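Local atomic coordinates of tetratricopeptide repeat protein (Parabacteroides merdae ATCC 43184, PDB entry 4R7S), a protein that is of unknown function but, as a tetratricopeptide repeat protein, probably offers a helical scaffold for binding partner proteins or peptides. Residues A198-V203 against A211-L216; A29-E34 against P38-L43; G55-A60 against Y85-E90; N96-L101 against Q109-C114. One frame throughout, in Å; residues are numbered along the deposited sequence.

Interaction 1 of 4, residues A198-V203 against A211-L216; sequences ADIEKV and ANLYVL. With EDO (1,2-ethanediol), chain G.
Leu213 reaches from helix 211-223 to Ile200 and Val203 on helix 193-206, and its two methyls divide the work. Ile200 and Leu213 lie side by side with their ends pointing opposite ways, CG1 of Ile200 lying 3.8 Å from CD1 of Leu213. The other methyl, CD2, turns to Val203 and sits 3.8 Å from its CB, the two branched ends meeting at a slant. Leu213 keeps CG anti to its backbone N (chi1 -157°), which carries both methyls across to the neighbouring helix. Farther along, the end of Ile200 takes up Leu216, with CD1 of Ile200 3.8 Å from CD2 of Leu216. The axes of 198-203 and 211-216 come within 11.1 Å, with 140° between their directions, consistent with successive helices of a tetratricopeptide-repeat array. Helix 178-189 packs on both segments, Tyr180 and Glu181 touching Val203 and Asp185 touching Leu216. No hydrogen bond crosses between the segments, so their fit rests on the shape match of four buried aliphatic side chains.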
loop_
_atom_site.group_PDB
_atom_site.type_symbol
_atom_site.label_atom_id
_atom_site.label_comp_id
_atom_site.label_asym_id
_atom_site.label_seq_id
_atom_site.Cartn_x
_atom_site.Cartn_y
_atom_site.Cartn_z
ATOM N N ALA A 198 8.064 13.648 20.592
ATOM C CA ALA A 198 9.319 14.235 20.151
ATOM C C ALA A 198 9.499 13.936 18.667
ATOM O O ALA A 198 9.735 14.858 17.893
ATOM C CB ALA A 198 10.476 13.684 20.972
ATOM N N ASP A 199 9.312 12.653 18.264
ATOM C CA ASP A 199 9.380 12.205 16.859
ATOM C C ASP A 199 8.301 12.861 16.015
ATOM O O ASP A 199 8.605 13.333 14.911
ATOM C CB ASP A 199 9.270 10.684 16.746
ATOM C CG ASP A 199 10.587 9.925 16.856
ATOM O OD1 ASP A 199 11.654 10.575 16.918
ATOM O OD2 ASP A 199 10.554 8.693 16.851
ATOM N N ILE A 200 7.052 12.926 16.542
ATOM C CA ILE A 200 5.916 13.544 15.856
ATOM C C ILE A 200 6.196 15.041 15.583
ATOM O O ILE A 200 5.971 15.519 14.473
ATOM C CB ILE A 200 4.625 13.309 16.660
ATOM C CG1 ILE A 200 4.200 11.820 16.549
ATOM C CG2 ILE A 200 3.471 14.248 16.210
ATOM C CD1 ILE A 200 3.040 11.393 17.466
ATOM N N GLU A 201 6.744 15.743 16.573
ATOM C CA GLU A 201 7.102 17.162 16.517
ATOM C C GLU A 201 8.127 17.421 15.417
ATOM O O GLU A 201 8.087 18.473 14.777
ATOM C CB GLU A 201 7.661 17.609 17.886
ATOM C CG GLU A 201 8.004 19.093 18.011
ATOM C CD GLU A 201 6.876 20.086 17.777
ATOM O OE1 GLU A 201 5.722 19.809 18.182
ATOM O OE2 GLU A 201 7.159 21.160 17.195
ATOM N N LYS A 202 9.045 16.462 15.208
ATOM C CA LYS A 202 10.093 16.572 14.205
ATOM C C LYS A 202 9.481 16.590 12.803
ATOM O O LYS A 202 9.857 17.423 11.993
ATOM C CB LYS A 202 11.135 15.436 14.363
ATOM C CG LYS A 202 12.386 15.645 13.511
ATOM C CD LYS A 202 13.672 15.360 14.272
ATOM C CE LYS A 202 14.901 15.778 13.482
ATOM N NZ LYS A 202 15.035 17.263 13.351
ATOM N N VAL A 203 8.523 15.704 12.538
ATOM C CA VAL A 203 7.861 15.571 11.244
ATOM C C VAL A 203 7.012 16.816 10.963
ATOM O O VAL A 203 7.024 17.343 9.848
ATOM C CB VAL A 203 6.999 14.292 11.188
ATOM C CG1 VAL A 203 6.452 14.060 9.776
ATOM C CG2 VAL A 203 7.792 13.088 11.657
ATOM N N ALA A 211 -2.076 11.469 7.344
ATOM C CA ALA A 211 -3.318 11.396 8.106
ATOM C C ALA A 211 -3.109 10.524 9.355
ATOM O O ALA A 211 -3.579 10.867 10.448
ATOM C CB ALA A 211 -4.415 10.809 7.229
ATOM N N ASN A 212 -2.331 9.418 9.185
ATOM C CA ASN A 212 -1.970 8.458 10.226
ATOM C C ASN A 212 -1.276 9.142 11.392
ATOM O O ASN A 212 -1.557 8.811 12.547
ATOM C CB ASN A 212 -1.069 7.376 9.636
ATOM C CG ASN A 212 -1.810 6.242 8.974
ATOM O OD1 ASN A 212 -3.021 6.263 8.787
ATOM N ND2 ASN A 212 -1.095 5.212 8.609
ATOM N N LEU A 213 -0.404 10.129 11.089
ATOM C CA LEU A 213 0.320 10.860 12.105
ATOM C C LEU A 213 -0.611 11.823 12.841
ATOM O O LEU A 213 -0.398 12.059 14.037
ATOM C CB LEU A 213 1.556 11.581 11.538
ATOM C CG LEU A 213 2.633 11.875 12.590
ATOM C CD1 LEU A 213 3.308 10.584 13.088
ATOM C CD2 LEU A 213 3.616 12.936 12.115
ATOM N N TYR A 214 -1.670 12.329 12.167
ATOM C CA TYR A 214 -2.642 13.190 12.849
ATOM C C TYR A 214 -3.452 12.334 13.823
ATOM O O TYR A 214 -3.657 12.758 14.954
ATOM C CB TYR A 214 -3.548 13.944 11.866
ATOM C CG TYR A 214 -2.976 15.250 11.357
ATOM C CD1 TYR A 214 -3.108 16.426 12.093
ATOM C CD2 TYR A 214 -2.332 15.320 10.125
ATOM C CE1 TYR A 214 -2.573 17.634 11.636
ATOM C CE2 TYR A 214 -1.809 16.528 9.647
ATOM C CZ TYR A 214 -1.953 17.688 10.397
ATOM O OH TYR A 214 -1.494 18.897 9.911
ATOM N N VAL A 215 -3.826 11.090 13.420
ATOM C CA VAL A 215 -4.542 10.136 14.298
ATOM C C VAL A 215 -3.647 9.829 15.507
ATOM O O VAL A 215 -4.109 9.932 16.639
ATOM C CB VAL A 215 -4.987 8.839 13.564
ATOM C CG1 VAL A 215 -5.395 7.734 14.545
ATOM C CG2 VAL A 215 -6.115 9.121 12.591
ATOM N N LEU A 216 -2.354 9.515 15.249
ATOM C CA LEU A 216 -1.340 9.218 16.256
ATOM C C LEU A 216 -1.195 10.375 17.255
ATOM O O LEU A 216 -1.284 10.135 18.468
ATOM C CB LEU A 216 0.020 8.882 15.612
ATOM C CG LEU A 216 1.030 8.206 16.568
ATOM C CD1 LEU A 216 0.481 6.880 17.139
ATOM C CD2 LEU A 216 2.369 7.997 15.908
HETATM C C1 EDO G . 10.498 22.423 19.656
HETATM O O1 EDO G . 11.324 21.310 19.306
HETATM C C2 EDO G . 10.026 23.183 18.408
HETATM O O2 EDO G . 9.504 22.308 17.415
#

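Interaction 2 of 4, residues A29-E34 against P38-L43; sequences AAMRKE and PLNYAL. With NO3 (nitrate ion), chain B.
Met31, a selenomethionine, reaches from the last turn of helix 20-33 to Asn40 and Leu43 at the start of helix 40-52. From CB the chain goes to CG, anti to the carbonyl carbon (chi1 -77°), and this atom has two neighbours: CG of Asn40 at 3.8 Å, where the side chains meet at a slant, and CD1 of Leu43 at 4.0 Å. SE comes next, 4.1 Å from CB of Leu43, the two side chains lying side by side and pointing opposite ways, before a bend at chi3 (52°) turns the terminal methyl CE. One residue earlier, Ala30 adds its CB, 4.1 Å from CD1 of Leu43. Together these contacts line the inside of the helical hairpin formed by helices 20-33 and 40-52 in the tetratricopeptide-repeat array. The polar part spans the turn: Asn40 ND2 donates to Glu34 O, 3.1 Å away, at a moderately bent N-H...O angle of 146°, with the acceptor tilted out of the amide plane. Asn40 OD1 is hydrogen-bonded to Tyr4 OH on helix 2-16, so both ends of the buried amide are engaged, which should hold its rotation. A leucine in place of Asn40 would probably leave Glu34 O and Tyr4 OH without these mates and weaken the tie across the turn. Glu34 turns its carboxylate elsewhere, to Asn37 through OE1 and to the N terminus at Gly1 through OE2.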
loop_
_atom_site.group_PDB
_atom_site.type_symbol
_atom_site.label_atom_id
_atom_site.label_comp_id
_atom_site.label_asym_id
_atom_site.label_seq_id
_atom_site.Cartn_x
_atom_site.Cartn_y
_atom_site.Cartn_z
ATOM N N ALA A 29 -13.282 -0.251 -27.303
ATOM C CA ALA A 29 -13.612 -0.197 -28.723
ATOM C C ALA A 29 -12.665 -1.089 -29.535
ATOM O O ALA A 29 -13.115 -1.834 -30.421
ATOM C CB ALA A 29 -13.557 1.238 -29.216
ATOM N N ALA A 30 -11.361 -1.034 -29.227
ATOM C CA ALA A 30 -10.383 -1.867 -29.909
ATOM C C ALA A 30 -10.773 -3.337 -29.769
ATOM O O ALA A 30 -10.879 -4.031 -30.783
ATOM C CB ALA A 30 -8.989 -1.622 -29.354
HETATM N N MSE A 31 -11.140 -3.762 -28.546
HETATM C CA MSE A 31 -11.540 -5.146 -28.274
HETATM C C MSE A 31 -12.877 -5.574 -28.900
HETATM O O MSE A 31 -13.081 -6.770 -29.126
HETATM C CB MSE A 31 -11.530 -5.406 -26.789
HETATM C CG MSE A 31 -10.116 -5.588 -26.310
HETATM SE SE MSE A 31 -10.014 -5.960 -24.469
HETATM C CE MSE A 31 -11.356 -7.531 -24.412
ATOM N N ARG A 32 -13.760 -4.628 -29.229
ATOM C CA ARG A 32 -14.994 -4.968 -29.938
ATOM C C ARG A 32 -14.679 -5.159 -31.403
ATOM O O ARG A 32 -15.371 -5.929 -32.076
ATOM C CB ARG A 32 -16.073 -3.899 -29.768
ATOM C CG ARG A 32 -16.742 -3.891 -28.401
ATOM C CD ARG A 32 -17.944 -2.959 -28.372
ATOM N NE ARG A 32 -17.571 -1.553 -28.545
ATOM C CZ ARG A 32 -17.336 -0.708 -27.546
ATOM N NH1 ARG A 32 -17.437 -1.114 -26.282
ATOM N NH2 ARG A 32 -17.013 0.553 -27.801
ATOM N N LYS A 33 -13.631 -4.454 -31.911
ATOM C CA LYS A 33 -13.228 -4.550 -33.331
ATOM C C LYS A 33 -12.570 -5.910 -33.606
ATOM O O LYS A 33 -12.929 -6.543 -34.590
ATOM C CB LYS A 33 -12.316 -3.380 -33.768
ATOM C CG LYS A 33 -11.901 -3.385 -35.247
ATOM C CD LYS A 33 -13.027 -3.055 -36.235
ATOM C CE LYS A 33 -12.543 -3.087 -37.673
ATOM N NZ LYS A 33 -13.643 -2.864 -38.654
ATOM N N GLU A 34 -11.665 -6.373 -32.738
ATOM C CA GLU A 34 -11.006 -7.676 -32.919
ATOM C C GLU A 34 -11.205 -8.522 -31.654
ATOM O O GLU A 34 -10.271 -8.685 -30.864
ATOM C CB GLU A 34 -9.510 -7.519 -33.273
ATOM C CG GLU A 34 -9.241 -6.685 -34.521
ATOM C CD GLU A 34 -7.873 -6.772 -35.175
ATOM O OE1 GLU A 34 -7.101 -7.709 -34.866
ATOM O OE2 GLU A 34 -7.604 -5.933 -36.063
ATOM N N PRO A 38 -5.436 -12.407 -30.071
ATOM C CA PRO A 38 -4.771 -13.016 -28.902
ATOM C C PRO A 38 -3.946 -12.022 -28.068
ATOM O O PRO A 38 -3.601 -12.336 -26.925
ATOM C CB PRO A 38 -3.900 -14.112 -29.518
ATOM C CG PRO A 38 -3.653 -13.664 -30.916
ATOM C CD PRO A 38 -4.866 -12.903 -31.341
ATOM N N LEU A 39 -3.660 -10.820 -28.602
ATOM C CA LEU A 39 -2.922 -9.806 -27.844
ATOM C C LEU A 39 -3.857 -9.019 -26.923
ATOM O O LEU A 39 -3.406 -8.098 -26.237
ATOM C CB LEU A 39 -2.164 -8.840 -28.789
ATOM C CG LEU A 39 -1.023 -9.463 -29.597
ATOM C CD1 LEU A 39 -0.503 -8.508 -30.670
ATOM C CD2 LEU A 39 0.093 -9.943 -28.703
ATOM N N ASN A 40 -5.151 -9.397 -26.885
ATOM C CA ASN A 40 -6.162 -8.710 -26.085
ATOM C C ASN A 40 -5.883 -8.722 -24.600
ATOM O O ASN A 40 -6.254 -7.752 -23.930
ATOM C CB ASN A 40 -7.553 -9.263 -26.354
ATOM C CG ASN A 40 -8.177 -8.604 -27.558
ATOM O OD1 ASN A 40 -7.575 -7.710 -28.189
ATOM N ND2 ASN A 40 -9.403 -9.013 -27.890
ATOM N N TYR A 41 -5.229 -9.791 -24.082
ATOM C CA TYR A 41 -4.896 -9.909 -22.657
ATOM C C TYR A 41 -4.018 -8.688 -22.220
ATOM O O TYR A 41 -4.056 -8.279 -21.060
ATOM C CB TYR A 41 -4.181 -11.256 -22.373
ATOM C CG TYR A 41 -2.726 -11.220 -22.783
ATOM C CD1 TYR A 41 -2.351 -11.393 -24.115
ATOM C CD2 TYR A 41 -1.730 -10.893 -21.863
ATOM C CE1 TYR A 41 -1.019 -11.265 -24.517
ATOM C CE2 TYR A 41 -0.395 -10.757 -22.256
ATOM C CZ TYR A 41 -0.043 -10.957 -23.582
ATOM O OH TYR A 41 1.269 -10.840 -23.965
ATOM N N ALA A 42 -3.228 -8.132 -23.154
ATOM C CA ALA A 42 -2.401 -6.975 -22.848
ATOM C C ALA A 42 -3.271 -5.743 -22.739
ATOM O O ALA A 42 -3.025 -4.896 -21.875
ATOM C CB ALA A 42 -1.343 -6.779 -23.914
ATOM N N LEU A 43 -4.299 -5.654 -23.591
ATOM C CA LEU A 43 -5.220 -4.532 -23.595
ATOM C C LEU A 43 -6.040 -4.554 -22.321
ATOM O O LEU A 43 -6.233 -3.499 -21.708
ATOM C CB LEU A 43 -6.129 -4.554 -24.839
ATOM C CG LEU A 43 -5.441 -4.394 -26.192
ATOM C CD1 LEU A 43 -6.476 -4.109 -27.291
ATOM C CD2 LEU A 43 -4.378 -3.291 -26.138
HETATM N N NO3 B . -14.610 -6.399 -37.934
HETATM O O1 NO3 B . -15.358 -5.555 -38.401
HETATM O O2 NO3 B . -13.409 -6.238 -37.798
HETATM O O3 NO3 B . -15.124 -7.564 -37.564
#

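Interaction 3 of 4, residues G55-A60 against Y85-E90; sequences GKLQEA and YTELGE
Both methyls of Leu57 lie over one face of the Glu87 carboxylate; OE2 of Glu87 is 3.6 Å from CD1 of Leu57 and 3.7 Å from CD2. The amide of Gln58 meets Leu88 in a similar one-sided way, both leucine methyls tilted out of the amide plane and on the same side of it. The contact joins the first turn of helix 57-68 to the end of helix 75-87, consecutive helices of the tetratricopeptide-repeat array, near the surface. Glycines mark the turns here: Gly55, with positive phi, closes helix 40-52 in a Schellman motif, and Gly89 does the same for helix 75-87. With CG swung opposite the backbone N (chi1 -160°) and the chain beyond it extended, Glu87 lies nearly perpendicular to the Leu57 side chain. OE1 of that carboxylate forms a salt bridge to Arg52 of helix 40-52, which probably steadies the group against the leucine. One methyl of Leu88, CD2, touches both Leu57 and Gln58: it lies 3.7 Å from CB of Leu57 and 3.4 Å from NE2 of Gln58.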
loop_
_atom_site.group_PDB
_atom_site.type_symbol
_atom_site.label_atom_id
_atom_site.label_comp_id
_atom_site.label_asym_id
_atom_site.label_seq_id
_atom_site.Cartn_x
_atom_site.Cartn_y
_atom_site.Cartn_z
ATOM N N GLY A 55 -10.924 4.618 -9.816
ATOM C CA GLY A 55 -11.612 4.146 -8.626
ATOM C C GLY A 55 -12.648 3.085 -8.923
ATOM O O GLY A 55 -13.344 2.630 -8.011
ATOM N N LYS A 56 -12.768 2.676 -10.208
ATOM C CA LYS A 56 -13.678 1.621 -10.676
ATOM C C LYS A 56 -13.008 0.261 -10.346
ATOM O O LYS A 56 -12.597 -0.503 -11.232
ATOM C CB LYS A 56 -13.972 1.789 -12.178
ATOM C CG LYS A 56 -14.299 3.216 -12.601
ATOM C CD LYS A 56 -15.337 3.249 -13.717
ATOM C CE LYS A 56 -14.779 3.557 -15.083
ATOM N NZ LYS A 56 -15.725 3.189 -16.180
ATOM N N LEU A 57 -12.866 0.006 -9.041
ATOM C CA LEU A 57 -12.165 -1.137 -8.471
ATOM C C LEU A 57 -12.800 -2.503 -8.823
ATOM O O LEU A 57 -12.058 -3.422 -9.183
ATOM C CB LEU A 57 -12.047 -0.983 -6.948
ATOM C CG LEU A 57 -11.405 0.310 -6.406
ATOM C CD1 LEU A 57 -11.137 0.187 -4.906
ATOM C CD2 LEU A 57 -10.094 0.672 -7.137
ATOM N N GLN A 58 -14.138 -2.639 -8.741
ATOM C CA GLN A 58 -14.790 -3.904 -9.085
ATOM C C GLN A 58 -14.621 -4.211 -10.567
ATOM O O GLN A 58 -14.370 -5.369 -10.901
ATOM C CB GLN A 58 -16.288 -3.931 -8.683
ATOM C CG GLN A 58 -16.569 -4.183 -7.182
ATOM C CD GLN A 58 -15.759 -5.293 -6.527
ATOM O OE1 GLN A 58 -15.627 -6.423 -7.034
ATOM N NE2 GLN A 58 -15.206 -4.987 -5.363
ATOM N N GLU A 59 -14.704 -3.176 -11.441
ATOM C CA GLU A 59 -14.530 -3.288 -12.905
ATOM C C GLU A 59 -13.102 -3.714 -13.256
ATOM O O GLU A 59 -12.895 -4.612 -14.087
ATOM C CB GLU A 59 -14.832 -1.946 -13.598
ATOM C CG GLU A 59 -16.281 -1.769 -13.993
ATOM C CD GLU A 59 -16.757 -0.334 -13.915
ATOM O OE1 GLU A 59 -17.003 0.146 -12.784
ATOM O OE2 GLU A 59 -16.879 0.311 -14.983
ATOM N N ALA A 60 -12.128 -3.038 -12.623
ATOM C CA ALA A 60 -10.702 -3.284 -12.767
ATOM C C ALA A 60 -10.390 -4.728 -12.421
ATOM O O ALA A 60 -9.598 -5.352 -13.113
ATOM C CB ALA A 60 -9.925 -2.348 -11.864
ATOM N N TYR A 85 -6.547 -6.565 -4.930
ATOM C CA TYR A 85 -7.211 -7.369 -3.900
ATOM C C TYR A 85 -6.962 -6.791 -2.512
ATOM O O TYR A 85 -7.877 -6.739 -1.698
ATOM C CB TYR A 85 -6.748 -8.832 -3.952
ATOM C CG TYR A 85 -7.493 -9.706 -4.941
ATOM C CD1 TYR A 85 -8.874 -9.613 -5.081
ATOM C CD2 TYR A 85 -6.823 -10.660 -5.701
ATOM C CE1 TYR A 85 -9.569 -10.433 -5.972
ATOM C CE2 TYR A 85 -7.512 -11.506 -6.572
ATOM C CZ TYR A 85 -8.886 -11.386 -6.707
ATOM O OH TYR A 85 -9.580 -12.193 -7.571
ATOM N N THR A 86 -5.724 -6.332 -2.263
ATOM C CA THR A 86 -5.287 -5.726 -1.017
ATOM C C THR A 86 -6.115 -4.460 -0.766
ATOM O O THR A 86 -6.624 -4.286 0.347
ATOM C CB THR A 86 -3.767 -5.474 -1.054
ATOM O OG1 THR A 86 -3.103 -6.738 -1.124
ATOM C CG2 THR A 86 -3.259 -4.748 0.192
ATOM N N GLU A 87 -6.292 -3.620 -1.814
ATOM C CA GLU A 87 -7.067 -2.381 -1.770
ATOM C C GLU A 87 -8.553 -2.687 -1.496
ATOM O O GLU A 87 -9.227 -1.896 -0.831
ATOM C CB GLU A 87 -6.889 -1.604 -3.082
ATOM C CG GLU A 87 -7.231 -0.130 -2.951
ATOM C CD GLU A 87 -7.244 0.702 -4.217
ATOM O OE1 GLU A 87 -6.470 0.391 -5.149
ATOM O OE2 GLU A 87 -7.979 1.715 -4.246
ATOM N N LEU A 88 -9.050 -3.850 -1.974
ATOM C CA LEU A 88 -10.428 -4.283 -1.748
ATOM C C LEU A 88 -10.575 -5.023 -0.407
ATOM O O LEU A 88 -11.687 -5.433 -0.058
ATOM C CB LEU A 88 -10.917 -5.194 -2.879
ATOM C CG LEU A 88 -11.063 -4.619 -4.278
ATOM C CD1 LEU A 88 -11.264 -5.749 -5.298
ATOM C CD2 LEU A 88 -12.225 -3.643 -4.358
ATOM N N GLY A 89 -9.466 -5.213 0.313
ATOM C CA GLY A 89 -9.453 -5.928 1.591
ATOM C C GLY A 89 -9.649 -7.435 1.459
ATOM O O GLY A 89 -9.947 -8.114 2.451
ATOM N N GLU A 90 -9.504 -7.964 0.219
ATOM C CA GLU A 90 -9.576 -9.380 -0.128
ATOM C C GLU A 90 -8.178 -9.995 0.103
ATOM O O GLU A 90 -7.449 -10.313 -0.848
ATOM C CB GLU A 90 -10.063 -9.541 -1.584
ATOM C CG GLU A 90 -11.563 -9.386 -1.748
ATOM C CD GLU A 90 -12.340 -10.522 -1.112
ATOM O OE1 GLU A 90 -12.404 -11.615 -1.722
ATOM O OE2 GLU A 90 -12.824 -10.342 0.028
#

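Interaction 4 of 4, residues N96-L101 against Q109-C114; sequences NDYNTL and QEALYC. With EDO (1,2-ethanediol), chain I.
Tyr98 of helix 91-104 packs its ring obliquely on Ala111 and Cys114 of helix 109-121, in a helix pair of the tetratricopeptide-repeat fold. Segments 96-101 and 109-114 run roughly antiparallel, at 143°, and with the small Ala111 at the closest point, the CA atoms of Tyr98 and Ala111 are 5.8 Å apart. Apolar contacts carry most of the join. Tyr98 holds CG opposite its carbonyl carbon (chi1 -69°), which sends the ring toward Cys114: CD1 of Tyr98 is 3.8 Å from CA of Ala111, and CZ lies 3.4 Å from CB of Cys114. Leu101 adds CD2, 3.8 Å from CB of Ala111. Sulfur-aromatic contact comes next: SG of Cys114 stands 5.2 Å from the centroid of the Tyr98 ring, 49° off its normal. An alanine replacing Tyr98 is likely to open a gap beside Ala111 and leave Cys114 without its aromatic neighbour. Charged groups lie around the pair: Asp97 is salt-bridged to Arg81, and Glu110 to Arg144. No hydrogen bond crosses between the segments; within 96-101, Asn96 O accepts two, from Thr100 N at 2.9 Å and Thr100 OG1 at 3.0 Å, arriving from opposite faces of the carbonyl plane.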
loop_
_atom_site.group_PDB
_atom_site.type_symbol
_atom_site.label_atom_id
_atom_site.label_comp_id
_atom_site.label_asym_id
_atom_site.label_seq_id
_atom_site.Cartn_x
_atom_site.Cartn_y
_atom_site.Cartn_z
ATOM N N ASN A 96 -2.967 -15.356 -2.241
ATOM C CA ASN A 96 -2.972 -16.427 -3.240
ATOM C C ASN A 96 -2.266 -15.994 -4.562
ATOM O O ASN A 96 -1.536 -16.803 -5.155
ATOM C CB ASN A 96 -4.406 -16.906 -3.522
ATOM C CG ASN A 96 -4.518 -17.909 -4.656
ATOM O OD1 ASN A 96 -3.861 -18.965 -4.661
ATOM N ND2 ASN A 96 -5.324 -17.577 -5.669
ATOM N N ASP A 97 -2.483 -14.736 -5.014
ATOM C CA ASP A 97 -1.828 -14.223 -6.227
ATOM C C ASP A 97 -0.299 -14.038 -6.008
ATOM O O ASP A 97 0.475 -14.366 -6.925
ATOM C CB ASP A 97 -2.482 -12.922 -6.704
ATOM C CG ASP A 97 -3.713 -13.098 -7.586
ATOM O OD1 ASP A 97 -4.068 -14.263 -7.905
ATOM O OD2 ASP A 97 -4.320 -12.078 -7.954
ATOM N N TYR A 98 0.132 -13.575 -4.783
ATOM C CA TYR A 98 1.561 -13.453 -4.452
ATOM C C TYR A 98 2.160 -14.848 -4.361
ATOM O O TYR A 98 3.304 -15.053 -4.763
ATOM C CB TYR A 98 1.820 -12.653 -3.150
ATOM C CG TYR A 98 1.499 -11.174 -3.273
ATOM C CD1 TYR A 98 2.116 -10.383 -4.247
ATOM C CD2 TYR A 98 0.604 -10.558 -2.403
ATOM C CE1 TYR A 98 1.800 -9.033 -4.391
ATOM C CE2 TYR A 98 0.299 -9.201 -2.520
ATOM C CZ TYR A 98 0.889 -8.447 -3.529
ATOM O OH TYR A 98 0.592 -7.115 -3.691
ATOM N N ASN A 99 1.369 -15.821 -3.898
ATOM C CA ASN A 99 1.831 -17.202 -3.818
ATOM C C ASN A 99 2.050 -17.774 -5.210
ATOM O O ASN A 99 3.083 -18.388 -5.454
ATOM C CB ASN A 99 0.860 -18.051 -3.032
ATOM C CG ASN A 99 0.932 -17.814 -1.553
ATOM O OD1 ASN A 99 1.849 -17.138 -1.018
ATOM N ND2 ASN A 99 -0.040 -18.395 -0.858
ATOM N N THR A 100 1.127 -17.512 -6.132
ATOM C CA THR A 100 1.271 -17.927 -7.529
ATOM C C THR A 100 2.540 -17.266 -8.084
ATOM O O THR A 100 3.419 -17.946 -8.629
ATOM C CB THR A 100 0.002 -17.553 -8.355
ATOM O OG1 THR A 100 -1.150 -18.187 -7.793
ATOM C CG2 THR A 100 0.129 -17.925 -9.837
ATOM N N LEU A 101 2.639 -15.944 -7.906
ATOM C CA LEU A 101 3.778 -15.166 -8.377
ATOM C C LEU A 101 5.110 -15.704 -7.829
ATOM O O LEU A 101 6.002 -16.002 -8.619
ATOM C CB LEU A 101 3.600 -13.683 -7.984
ATOM C CG LEU A 101 4.228 -12.675 -8.882
ATOM C CD1 LEU A 101 3.616 -11.326 -8.643
ATOM C CD2 LEU A 101 5.708 -12.598 -8.658
ATOM N N GLN A 109 11.087 -9.119 -5.773
ATOM C CA GLN A 109 11.151 -8.210 -4.625
ATOM C C GLN A 109 9.842 -7.476 -4.302
ATOM O O GLN A 109 9.514 -7.381 -3.127
ATOM C CB GLN A 109 12.313 -7.215 -4.761
ATOM C CG GLN A 109 13.661 -7.934 -4.671
ATOM C CD GLN A 109 14.866 -7.023 -4.722
ATOM O OE1 GLN A 109 14.969 -6.035 -3.996
ATOM N NE2 GLN A 109 15.852 -7.389 -5.524
ATOM N N GLU A 110 9.092 -6.982 -5.284
ATOM C CA GLU A 110 7.830 -6.306 -4.951
ATOM C C GLU A 110 6.829 -7.289 -4.347
ATOM O O GLU A 110 6.130 -6.925 -3.402
ATOM C CB GLU A 110 7.216 -5.609 -6.168
ATOM C CG GLU A 110 5.938 -4.835 -5.849
ATOM C CD GLU A 110 6.127 -3.511 -5.130
ATOM O OE1 GLU A 110 7.272 -3.003 -5.073
ATOM O OE2 GLU A 110 5.112 -2.956 -4.654
ATOM N N ALA A 111 6.759 -8.522 -4.901
ATOM C CA ALA A 111 5.855 -9.567 -4.416
ATOM C C ALA A 111 6.235 -9.993 -2.978
ATOM O O ALA A 111 5.352 -10.101 -2.125
ATOM C CB ALA A 111 5.883 -10.778 -5.352
ATOM N N LEU A 112 7.542 -10.201 -2.721
ATOM C CA LEU A 112 8.062 -10.585 -1.414
ATOM C C LEU A 112 7.703 -9.537 -0.361
ATOM O O LEU A 112 7.228 -9.899 0.717
ATOM C CB LEU A 112 9.586 -10.788 -1.469
ATOM C CG LEU A 112 10.087 -12.064 -2.135
ATOM C CD1 LEU A 112 11.541 -11.938 -2.501
ATOM C CD2 LEU A 112 9.840 -13.293 -1.248
ATOM N N TYR A 113 7.909 -8.251 -0.687
ATOM C CA TYR A 113 7.633 -7.136 0.219
ATOM C C TYR A 113 6.161 -7.064 0.570
ATOM O O TYR A 113 5.830 -6.952 1.744
ATOM C CB TYR A 113 8.094 -5.797 -0.375
ATOM C CG TYR A 113 7.883 -4.621 0.555
ATOM C CD1 TYR A 113 8.585 -4.519 1.756
ATOM C CD2 TYR A 113 6.997 -3.598 0.229
ATOM C CE1 TYR A 113 8.368 -3.454 2.631
ATOM C CE2 TYR A 113 6.780 -2.522 1.092
ATOM C CZ TYR A 113 7.470 -2.454 2.290
ATOM O OH TYR A 113 7.272 -1.383 3.124
ATOM N N CYS A 114 5.288 -7.152 -0.435
ATOM C CA CYS A 114 3.842 -7.056 -0.260
ATOM C C CYS A 114 3.290 -8.259 0.477
ATOM O O CYS A 114 2.437 -8.074 1.344
ATOM C CB CYS A 114 3.147 -6.853 -1.598
ATOM S SG CYS A 114 3.459 -5.234 -2.345
HETATM C C1 EDO I . 3.526 -1.472 -0.425
HETATM O O1 EDO I . 2.156 -1.760 -0.184
HETATM C C2 EDO I . 3.778 -1.332 -1.952
HETATM O O2 EDO I . 5.131 -0.971 -2.205
#

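How the interactions relate
From the N terminus, interaction 2 comes first, closing the short turn between helices 20-33 and 40-52. Interaction 3 follows, spanning a longer excursion from the start of helix 57-68 to the end of helix 75-87. Interaction 4 closes the turn from helix 91-104 to helix 109-121, and interaction 1 does likewise for helices 193-206 and 211-223. The four lie in series, none nested or crossed. Interactions 3 and 4 alone touch, through Tyr85 CE2 and Asp97 OD2, 3.5 Å apart, their centres lying about 17 Å from each other. Interaction 1 lies across the chain's centre from the others, about 48 Å from interaction 2, centre to centre.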